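Local coordinates for putative uncharacterized protein (Ustilago maydis, PDB 4GNX), which binds single-stranded DNA as part of replication protein A, apparently contributing an OB-fold subunit of the RPA32 type that joins the complex through its C-terminal helix, at the interface of chains A and B. Residues are numbered along the deposited sequence; one frame, centred on the assembly and turned at random. Chains: chain A, Putative uncharacterized protein; chain B, Putative uncharacterized protein.

The interface of chains A and B. Residues chain A 125-126, 128-129, 132; chain B 436, 439-440.
A:His129 and B:Leu436 form one half of this helix-to-helix contact, an instructive case of a polar residue serving an apolar seam. The methyl CD2 of B:Leu436 sits over one face of the imidazole near its root, 3.6 Å from CG of A:His129, and also meets the methylene CB of the same residue at 3.5 Å. With CG anti to the backbone N (chi1 -175°), the histidine ring extends across to the partner helix, where it meets B:Ala439. The alanine CB lies beyond the ND1–CE1 edge and is raised toward the face that the leucine covers; it stands 3.9 Å from CE1 of A:His129. Small and large aliphatic groups of chain B thus share one side of the ring.

The second half of the seam is purely aliphatic in its side chains. B:Ile440 places CG1 beside its backbone N (chi1 -62°), which sends CD1 between A:Leu125 and A:Val128. This methyl touches CD2 of A:Leu125 at 3.7 Å and CG1 of A:Val128 at 3.8 Å, and the isoleucine crosses both side chains nearly perpendicularly. Its other branch, CG2, faces A:Val128 and, more distantly, CD1 of A:Leu132 at 4.1 Å. Toward the N-terminal end of both segments, CB of B:Leu436 abuts CB of A:Leu125 at 3.9 Å.

Backbone surface takes part too. CD1 of B:Ile440 packs against the carbonyl O of A:Leu125 at 3.5 Å, while CD1 of B:Leu436 rests on the main chain of A:Glu126, whose carboxylate points away from this partner.

Helices 117-135 of chain A and 429-441 of chain B run in the same general direction, inclined to one another, each presenting residues roughly one turn apart. In replication protein A such C-terminal helices build the three-helix bundle that holds the heterotrimer together; this seam probably secures the pairing of the large subunit, chain B, with the apparently RPA32-type chain A, tethering their DNA-binding OB folds in one assembly.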
ATOM      1  N   LEU A 125      -7.687  -8.592   0.751  1.00 29.70           N
ATOM      2  CA  LEU A 125      -7.365  -7.446  -0.087  1.00 30.23           C
ATOM      3  C   LEU A 125      -6.092  -7.689  -0.859  1.00 31.36           C
ATOM      4  O   LEU A 125      -5.922  -7.208  -1.978  1.00 33.06           O
ATOM      5  CB  LEU A 125      -7.262  -6.174   0.746  1.00 30.70           C
ATOM      6  CG  LEU A 125      -8.557  -5.761   1.460  1.00 31.96           C
ATOM      7  CD1 LEU A 125      -8.352  -4.522   2.314  1.00 34.54           C
ATOM      8  CD2 LEU A 125      -9.695  -5.528   0.476  1.00 32.40           C
ATOM      9  N   GLU A 126      -5.187  -8.445  -0.266  1.00 31.91           N
ATOM     10  CA  GLU A 126      -3.906  -8.643  -0.890  1.00 33.00           C
ATOM     11  C   GLU A 126      -4.107  -9.535  -2.097  1.00 29.90           C
ATOM     12  O   GLU A 126      -3.509  -9.306  -3.146  1.00 29.65           O
ATOM     13  CB  GLU A 126      -2.932  -9.247   0.109  1.00 37.76           C
ATOM     14  CG  GLU A 126      -1.492  -8.813  -0.127  1.00 45.02           C
ATOM     15  CD  GLU A 126      -0.481  -9.497   0.786  1.00 49.20           C
ATOM     16  OE1 GLU A 126       0.704  -9.061   0.717  1.00 52.31           O
ATOM     17  OE2 GLU A 126      -0.862 -10.451   1.547  1.00 48.74           O
ATOM     18  N   VAL A 128      -6.980  -9.771  -3.795  1.00 24.93           N
ATOM     19  CA  VAL A 128      -7.636  -8.932  -4.803  1.00 25.61           C
ATOM     20  C   VAL A 128      -6.547  -8.128  -5.514  1.00 27.02           C
ATOM     21  O   VAL A 128      -6.377  -8.208  -6.753  1.00 28.95           O
ATOM     22  CB  VAL A 128      -8.738  -8.031  -4.189  1.00 25.62           C
ATOM     23  CG1 VAL A 128      -9.325  -7.085  -5.217  1.00 27.06           C
ATOM     24  CG2 VAL A 128      -9.854  -8.893  -3.613  1.00 25.08           C
ATOM     25  N   HIS A 129      -5.779  -7.384  -4.730  1.00 26.66           N
ATOM     26  CA  HIS A 129      -4.751  -6.527  -5.301  1.00 27.93           C
ATOM     27  C   HIS A 129      -3.811  -7.281  -6.198  1.00 27.21           C
ATOM     28  O   HIS A 129      -3.523  -6.843  -7.311  1.00 28.50           O
ATOM     29  CB  HIS A 129      -3.991  -5.778  -4.205  1.00 29.03           C
ATOM     30  CG  HIS A 129      -3.008  -4.785  -4.741  1.00 31.13           C
ATOM     31  ND1 HIS A 129      -3.391  -3.638  -5.320  1.00 33.22           N
ATOM     32  CD2 HIS A 129      -1.634  -4.830  -4.829  1.00 32.51           C
ATOM     33  CE1 HIS A 129      -2.314  -2.963  -5.748  1.00 35.69           C
ATOM     34  NE2 HIS A 129      -1.238  -3.695  -5.457  1.00 35.70           N
ATOM     35  N   LEU A 132      -5.564  -8.280  -9.408  1.00 30.64           N
ATOM     36  CA  LEU A 132      -5.716  -7.112 -10.240  1.00 34.12           C
ATOM     37  C   LEU A 132      -4.452  -6.732 -10.969  1.00 37.86           C
ATOM     38  O   LEU A 132      -4.508  -6.239 -12.076  1.00 41.33           O
ATOM     39  CB  LEU A 132      -6.192  -5.937  -9.423  1.00 34.12           C
ATOM     40  CG  LEU A 132      -7.695  -5.915  -9.198  1.00 33.70           C
ATOM     41  CD1 LEU A 132      -8.040  -4.864  -8.151  1.00 34.34           C
ATOM     42  CD2 LEU A 132      -8.422  -5.665 -10.518  1.00 35.04           C
TER
ATOM     43  N   LEU B 436      -4.409  -0.754   0.826  1.00 31.80           N
ATOM     44  CA  LEU B 436      -4.938  -1.659  -0.177  1.00 30.96           C
ATOM     45  C   LEU B 436      -6.359  -1.331  -0.638  1.00 31.89           C
ATOM     46  O   LEU B 436      -6.659  -1.471  -1.828  1.00 30.81           O
ATOM     47  CB  LEU B 436      -4.878  -3.111   0.310  1.00 29.75           C
ATOM     48  CG  LEU B 436      -3.527  -3.827   0.213  1.00 27.88           C
ATOM     49  CD1 LEU B 436      -3.481  -5.156   0.964  1.00 26.45           C
ATOM     50  CD2 LEU B 436      -3.263  -4.034  -1.255  1.00 27.28           C
ATOM     51  N   ALA B 439      -6.026   1.340  -3.012  1.00 34.32           N
ATOM     52  CA  ALA B 439      -5.388   0.855  -4.221  1.00 32.16           C
ATOM     53  C   ALA B 439      -6.419   0.151  -5.099  1.00 31.35           C
ATOM     54  O   ALA B 439      -6.523   0.426  -6.280  1.00 31.41           O
ATOM     55  CB  ALA B 439      -4.224  -0.061  -3.873  1.00 29.73           C
ATOM     56  N   ILE B 440      -7.205  -0.726  -4.486  1.00 31.07           N
ATOM     57  CA  ILE B 440      -8.272  -1.480  -5.160  1.00 30.48           C
ATOM     58  C   ILE B 440      -9.409  -0.619  -5.762  1.00 32.02           C
ATOM     59  O   ILE B 440      -9.784  -0.796  -6.938  1.00 31.48           O
ATOM     60  CB  ILE B 440      -8.838  -2.577  -4.230  1.00 28.75           C
ATOM     61  CG1 ILE B 440      -7.738  -3.584  -3.869  1.00 26.84           C
ATOM     62  CG2 ILE B 440     -10.001  -3.286  -4.890  1.00 28.70           C
ATOM     63  CD1 ILE B 440      -8.055  -4.497  -2.712  1.00 26.23           C
TER